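Long-range contact in type II restriction enzyme BsoBI (Geobacillus stearothermophilus, PDB 1DC1), which recognises the double-stranded DNA sequence 5'-CYCGRG-3' as a homodimeric type II restriction endonuclease and cleaves it after the first cytosine: residues P156-Y167 with D177-S188. Sequence-based numbering, arbitrary orientation.
Sequences PYKWLDSRDKKY and DYELETFAKGIS. With nucleotides of chain B.
Asp177 OD2 accepts a hydrogen bond from Tyr157 OH at 2.6 Å, approached 37° out of the carboxylate plane but lying near the plane of the phenol ring; Arg144 pairs with its other oxygen. Tyr157 reaches it with CG between the backbone N and the carbonyl carbon (chi1 65°), and a phenylalanine here would probably leave this buried carboxylate oxygen, already close to Asp151, without its hydroxyl donor. Leu180 sets CD1 over one face of the Trp159 indole, 3.5 Å from the centroid of the five-membered ring and almost on its normal, a clear CH-pi contact. The Phe183 ring carries the Arg163 guanidinium flat on one face, with planes 11° apart, a cation-pi stack; Asp161 OD1 holds that guanidinium at its edge through NH1. Phe183 O accepts from Ser162 N. The backbone pairing belongs to the mixed sheet of the PD-(D/E)XK nuclease fold, in which strand 157-161 lies antiparallel between the outermost strand 170-172 and strand 184-191. Lys185 N donates to Leu160 O at 2.8 Å in a nearly straight bond, while its CG lies over the Tyr167 ring, 4.1 Å from the centroid; its NZ turns to Tyr200 O. Tyr167 OH in turn donates to OP1 of DT13 of chain B at 2.6 Å. Ile187 CD1 packs on Trp159 CB at 3.7 Å, and Ser188 exchanges two backbone bonds with Lys158, Ser188 N reaching Lys158 O at 2.8 Å.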
loop_
_atom_site.group_PDB
_atom_site.type_symbol
_atom_site.label_atom_id
_atom_site.label_comp_id
_atom_site.label_asym_id
_atom_site.label_seq_id
_atom_site.Cartn_x
_atom_site.Cartn_y
_atom_site.Cartn_z
ATOM N N PRO D 156 -20.718 17.807 -28.050
ATOM C CA PRO D 156 -21.449 17.726 -26.789
ATOM C C PRO D 156 -21.295 16.337 -26.129
ATOM O O PRO D 156 -20.883 15.356 -26.748
ATOM C CB PRO D 156 -22.898 18.005 -27.185
ATOM C CG PRO D 156 -22.988 17.751 -28.628
ATOM C CD PRO D 156 -21.605 17.890 -29.223
ATOM N N TYR D 157 -21.639 16.266 -24.857
ATOM C CA TYR D 157 -21.563 15.011 -24.146
ATOM C C TYR D 157 -22.644 14.979 -23.053
ATOM O O TYR D 157 -23.306 15.988 -22.795
ATOM C CB TYR D 157 -20.140 14.832 -23.561
ATOM C CG TYR D 157 -19.758 15.846 -22.499
ATOM C CD1 TYR D 157 -20.155 15.654 -21.148
ATOM C CD2 TYR D 157 -19.014 16.988 -22.830
ATOM C CE1 TYR D 157 -19.825 16.561 -20.136
ATOM C CE2 TYR D 157 -18.674 17.916 -21.840
ATOM C CZ TYR D 157 -19.089 17.691 -20.471
ATOM O OH TYR D 157 -18.769 18.588 -19.448
ATOM N N LYS D 158 -22.861 13.796 -22.477
ATOM C CA LYS D 158 -23.784 13.615 -21.372
ATOM C C LYS D 158 -22.914 13.101 -20.249
ATOM O O LYS D 158 -21.842 12.541 -20.510
ATOM C CB LYS D 158 -24.840 12.584 -21.725
ATOM C CG LYS D 158 -25.541 12.915 -23.032
ATOM C CD LYS D 158 -26.594 11.912 -23.330
ATOM C CE LYS D 158 -27.907 12.380 -22.816
ATOM N NZ LYS D 158 -28.543 13.161 -23.892
ATOM N N TRP D 159 -23.338 13.338 -19.015
ATOM C CA TRP D 159 -22.565 12.870 -17.911
ATOM C C TRP D 159 -23.415 12.196 -16.864
ATOM O O TRP D 159 -24.618 12.374 -16.807
ATOM C CB TRP D 159 -21.788 14.013 -17.324
ATOM C CG TRP D 159 -22.643 14.983 -16.620
ATOM C CD1 TRP D 159 -23.542 15.843 -17.179
ATOM C CD2 TRP D 159 -22.626 15.269 -15.201
ATOM N NE1 TRP D 159 -24.079 16.658 -16.195
ATOM C CE2 TRP D 159 -23.534 16.322 -14.981
ATOM C CE3 TRP D 159 -21.924 14.731 -14.103
ATOM C CZ2 TRP D 159 -23.762 16.849 -13.705
ATOM C CZ3 TRP D 159 -22.146 15.251 -12.852
ATOM C CH2 TRP D 159 -23.057 16.301 -12.659
ATOM N N LEU D 160 -22.754 11.400 -16.042
ATOM C CA LEU D 160 -23.383 10.636 -14.985
ATOM C C LEU D 160 -22.833 11.128 -13.643
ATOM O O LEU D 160 -21.624 11.173 -13.404
ATOM C CB LEU D 160 -23.127 9.128 -15.227
ATOM C CG LEU D 160 -24.059 8.126 -14.545
ATOM C CD1 LEU D 160 -25.520 8.273 -15.017
ATOM C CD2 LEU D 160 -23.544 6.743 -14.834
ATOM N N ASP D 161 -23.755 11.527 -12.787
ATOM C CA ASP D 161 -23.426 12.077 -11.487
ATOM C C ASP D 161 -23.100 10.983 -10.481
ATOM O O ASP D 161 -23.986 10.188 -10.124
ATOM C CB ASP D 161 -24.627 12.896 -11.018
ATOM C CG ASP D 161 -24.270 13.884 -9.925
ATOM O OD1 ASP D 161 -23.434 13.545 -9.056
ATOM O OD2 ASP D 161 -24.833 14.996 -9.934
ATOM N N SER D 162 -21.838 10.934 -10.033
ATOM C CA SER D 162 -21.372 9.928 -9.058
ATOM C C SER D 162 -22.212 9.921 -7.761
ATOM O O SER D 162 -22.311 8.886 -7.078
ATOM C CB SER D 162 -19.922 10.182 -8.719
ATOM O OG SER D 162 -19.847 11.440 -8.077
ATOM N N ARG D 163 -22.822 11.063 -7.437
ATOM C CA ARG D 163 -23.680 11.165 -6.258
ATOM C C ARG D 163 -24.988 10.352 -6.425
ATOM O O ARG D 163 -25.592 9.910 -5.425
ATOM C CB ARG D 163 -24.055 12.625 -5.989
ATOM C CG ARG D 163 -22.973 13.430 -5.372
ATOM C CD ARG D 163 -22.542 14.401 -6.377
ATOM N NE ARG D 163 -22.907 15.765 -6.036
ATOM C CZ ARG D 163 -23.384 16.653 -6.910
ATOM N NH1 ARG D 163 -23.564 16.330 -8.182
ATOM N NH2 ARG D 163 -23.622 17.898 -6.522
ATOM N N ASP D 164 -25.442 10.188 -7.669
ATOM C CA ASP D 164 -26.657 9.419 -7.922
ATOM C C ASP D 164 -26.309 7.963 -8.148
ATOM O O ASP D 164 -25.941 7.574 -9.263
ATOM C CB ASP D 164 -27.410 9.958 -9.148
ATOM C CG ASP D 164 -28.817 9.350 -9.293
ATOM O OD1 ASP D 164 -29.100 8.312 -8.651
ATOM O OD2 ASP D 164 -29.642 9.906 -10.049
ATOM N N LYS D 165 -26.470 7.156 -7.098
ATOM C CA LYS D 165 -26.144 5.731 -7.159
ATOM C C LYS D 165 -27.012 4.813 -8.045
ATOM O O LYS D 165 -26.657 3.645 -8.260
ATOM C CB LYS D 165 -26.054 5.160 -5.737
ATOM C CG LYS D 165 -25.008 5.855 -4.846
ATOM C CD LYS D 165 -23.684 6.123 -5.562
ATOM C CE LYS D 165 -22.800 6.934 -4.652
ATOM N NZ LYS D 165 -21.474 7.243 -5.222
ATOM N N LYS D 166 -28.139 5.292 -8.564
ATOM C CA LYS D 166 -28.867 4.423 -9.456
ATOM C C LYS D 166 -27.952 4.378 -10.677
ATOM O O LYS D 166 -28.020 3.450 -11.466
ATOM C CB LYS D 166 -30.220 4.995 -9.861
ATOM C CG LYS D 166 -30.913 5.837 -8.807
ATOM C CD LYS D 166 -31.902 6.819 -9.484
ATOM C CE LYS D 166 -32.047 8.185 -8.752
ATOM N NZ LYS D 166 -31.596 8.244 -7.313
ATOM N N TYR D 167 -27.080 5.383 -10.809
ATOM C CA TYR D 167 -26.142 5.484 -11.923
ATOM C C TYR D 167 -26.836 5.224 -13.227
ATOM O O TYR D 167 -26.357 4.431 -14.045
ATOM C CB TYR D 167 -25.020 4.468 -11.818
ATOM C CG TYR D 167 -24.041 4.789 -10.742
ATOM C CD1 TYR D 167 -23.701 6.120 -10.458
ATOM C CD2 TYR D 167 -23.434 3.766 -10.002
ATOM C CE1 TYR D 167 -22.789 6.431 -9.482
ATOM C CE2 TYR D 167 -22.512 4.066 -9.012
ATOM C CZ TYR D 167 -22.196 5.401 -8.759
ATOM O OH TYR D 167 -21.311 5.710 -7.768
ATOM N N ASP D 177 -19.293 23.798 -17.924
ATOM C CA ASP D 177 -19.006 22.586 -17.189
ATOM C C ASP D 177 -17.818 22.744 -16.196
ATOM O O ASP D 177 -17.149 21.778 -15.809
ATOM C CB ASP D 177 -18.849 21.405 -18.181
ATOM C CG ASP D 177 -17.578 21.480 -19.001
ATOM O OD1 ASP D 177 -16.637 22.191 -18.580
ATOM O OD2 ASP D 177 -17.502 20.810 -20.056
ATOM N N TYR D 178 -17.585 23.978 -15.760
ATOM C CA TYR D 178 -16.555 24.250 -14.771
ATOM C C TYR D 178 -16.712 23.270 -13.605
ATOM O O TYR D 178 -17.801 23.156 -13.005
ATOM C CB TYR D 178 -16.728 25.663 -14.249
ATOM C CG TYR D 178 -15.684 26.069 -13.271
ATOM C CD1 TYR D 178 -15.891 25.915 -11.896
ATOM C CD2 TYR D 178 -14.511 26.674 -13.712
ATOM C CE1 TYR D 178 -14.944 26.362 -10.981
ATOM C CE2 TYR D 178 -13.549 27.135 -12.810
ATOM C CZ TYR D 178 -13.761 26.982 -11.442
ATOM O OH TYR D 178 -12.801 27.447 -10.551
ATOM N N GLU D 179 -15.639 22.564 -13.280
ATOM C CA GLU D 179 -15.656 21.611 -12.176
ATOM C C GLU D 179 -16.654 20.469 -12.248
ATOM O O GLU D 179 -16.930 19.847 -11.210
ATOM C CB GLU D 179 -15.869 22.322 -10.834
ATOM C CG GLU D 179 -14.584 22.879 -10.258
ATOM C CD GLU D 179 -14.770 23.535 -8.893
ATOM O OE1 GLU D 179 -15.938 23.708 -8.446
ATOM O OE2 GLU D 179 -13.735 23.879 -8.267
ATOM N N LEU D 180 -17.212 20.196 -13.438
ATOM C CA LEU D 180 -18.141 19.047 -13.599
ATOM C C LEU D 180 -17.414 17.708 -13.279
ATOM O O LEU D 180 -18.058 16.765 -12.789
ATOM C CB LEU D 180 -18.749 18.982 -15.026
ATOM C CG LEU D 180 -19.669 17.800 -15.427
ATOM C CD1 LEU D 180 -20.757 18.258 -16.398
ATOM C CD2 LEU D 180 -18.824 16.727 -16.095
ATOM N N GLU D 181 -16.092 17.656 -13.526
ATOM C CA GLU D 181 -15.271 16.478 -13.277
ATOM C C GLU D 181 -15.244 16.023 -11.795
ATOM O O GLU D 181 -14.961 14.860 -11.466
ATOM C CB GLU D 181 -13.899 16.765 -13.827
ATOM C CG GLU D 181 -13.125 17.786 -13.043
ATOM C CD GLU D 181 -13.397 19.221 -13.468
ATOM O OE1 GLU D 181 -14.258 19.464 -14.338
ATOM O OE2 GLU D 181 -12.734 20.120 -12.900
ATOM N N THR D 182 -15.580 16.949 -10.908
ATOM C CA THR D 182 -15.647 16.681 -9.479
ATOM C C THR D 182 -16.681 15.630 -9.162
ATOM O O THR D 182 -16.568 14.904 -8.176
ATOM C CB THR D 182 -16.057 17.948 -8.686
ATOM O OG1 THR D 182 -15.052 18.953 -8.835
ATOM C CG2 THR D 182 -16.222 17.600 -7.236
ATOM N N PHE D 183 -17.713 15.559 -9.989
ATOM C CA PHE D 183 -18.795 14.613 -9.738
ATOM C C PHE D 183 -19.177 13.687 -10.847
ATOM O O PHE D 183 -20.263 13.129 -10.832
ATOM C CB PHE D 183 -20.037 15.370 -9.336
ATOM C CG PHE D 183 -19.894 16.059 -8.041
ATOM C CD1 PHE D 183 -19.649 15.311 -6.883
ATOM C CD2 PHE D 183 -20.004 17.437 -7.974
ATOM C CE1 PHE D 183 -19.518 15.918 -5.667
ATOM C CE2 PHE D 183 -19.878 18.070 -6.773
ATOM C CZ PHE D 183 -19.633 17.303 -5.599
ATOM N N ALA D 184 -18.298 13.534 -11.818
ATOM C CA ALA D 184 -18.597 12.669 -12.920
ATOM C C ALA D 184 -18.052 11.255 -12.759
ATOM O O ALA D 184 -16.835 11.037 -12.636
ATOM C CB ALA D 184 -18.105 13.283 -14.239
ATOM N N LYS D 185 -19.003 10.312 -12.789
ATOM C CA LYS D 185 -18.786 8.871 -12.712
ATOM C C LYS D 185 -18.563 8.351 -14.143
ATOM O O LYS D 185 -17.908 7.345 -14.360
ATOM C CB LYS D 185 -20.042 8.233 -12.051
ATOM C CG LYS D 185 -20.295 6.729 -12.248
ATOM C CD LYS D 185 -19.113 5.885 -11.781
ATOM C CE LYS D 185 -19.385 4.392 -11.914
ATOM N NZ LYS D 185 -18.657 3.663 -10.827
ATOM N N GLY D 186 -19.103 9.065 -15.126
ATOM C CA GLY D 186 -18.968 8.651 -16.516
ATOM C C GLY D 186 -19.268 9.811 -17.458
ATOM O O GLY D 186 -19.875 10.806 -17.050
ATOM N N ILE D 187 -18.843 9.687 -18.710
ATOM C CA ILE D 187 -19.043 10.732 -19.718
ATOM C C ILE D 187 -19.394 9.972 -20.973
ATOM O O ILE D 187 -18.841 8.881 -21.226
ATOM C CB ILE D 187 -17.744 11.542 -19.961
ATOM C CG1 ILE D 187 -17.336 12.254 -18.658
ATOM C CG2 ILE D 187 -17.886 12.488 -21.197
ATOM C CD1 ILE D 187 -18.240 13.398 -18.266
ATOM N N SER D 188 -20.312 10.524 -21.750
ATOM C CA SER D 188 -20.723 9.857 -22.967
ATOM C C SER D 188 -20.793 10.816 -24.145
ATOM O O SER D 188 -21.284 11.919 -24.004
ATOM C CB SER D 188 -22.077 9.218 -22.712
ATOM O OG SER D 188 -22.427 8.419 -23.818
ATOM P P DT B 13 -20.070 3.535 -5.295
ATOM O OP1 DT B 13 -20.328 4.989 -5.517
ATOM O OP2 DT B 13 -20.917 2.788 -4.300
ATOM O "O5'" DT B 13 -20.158 2.791 -6.709
#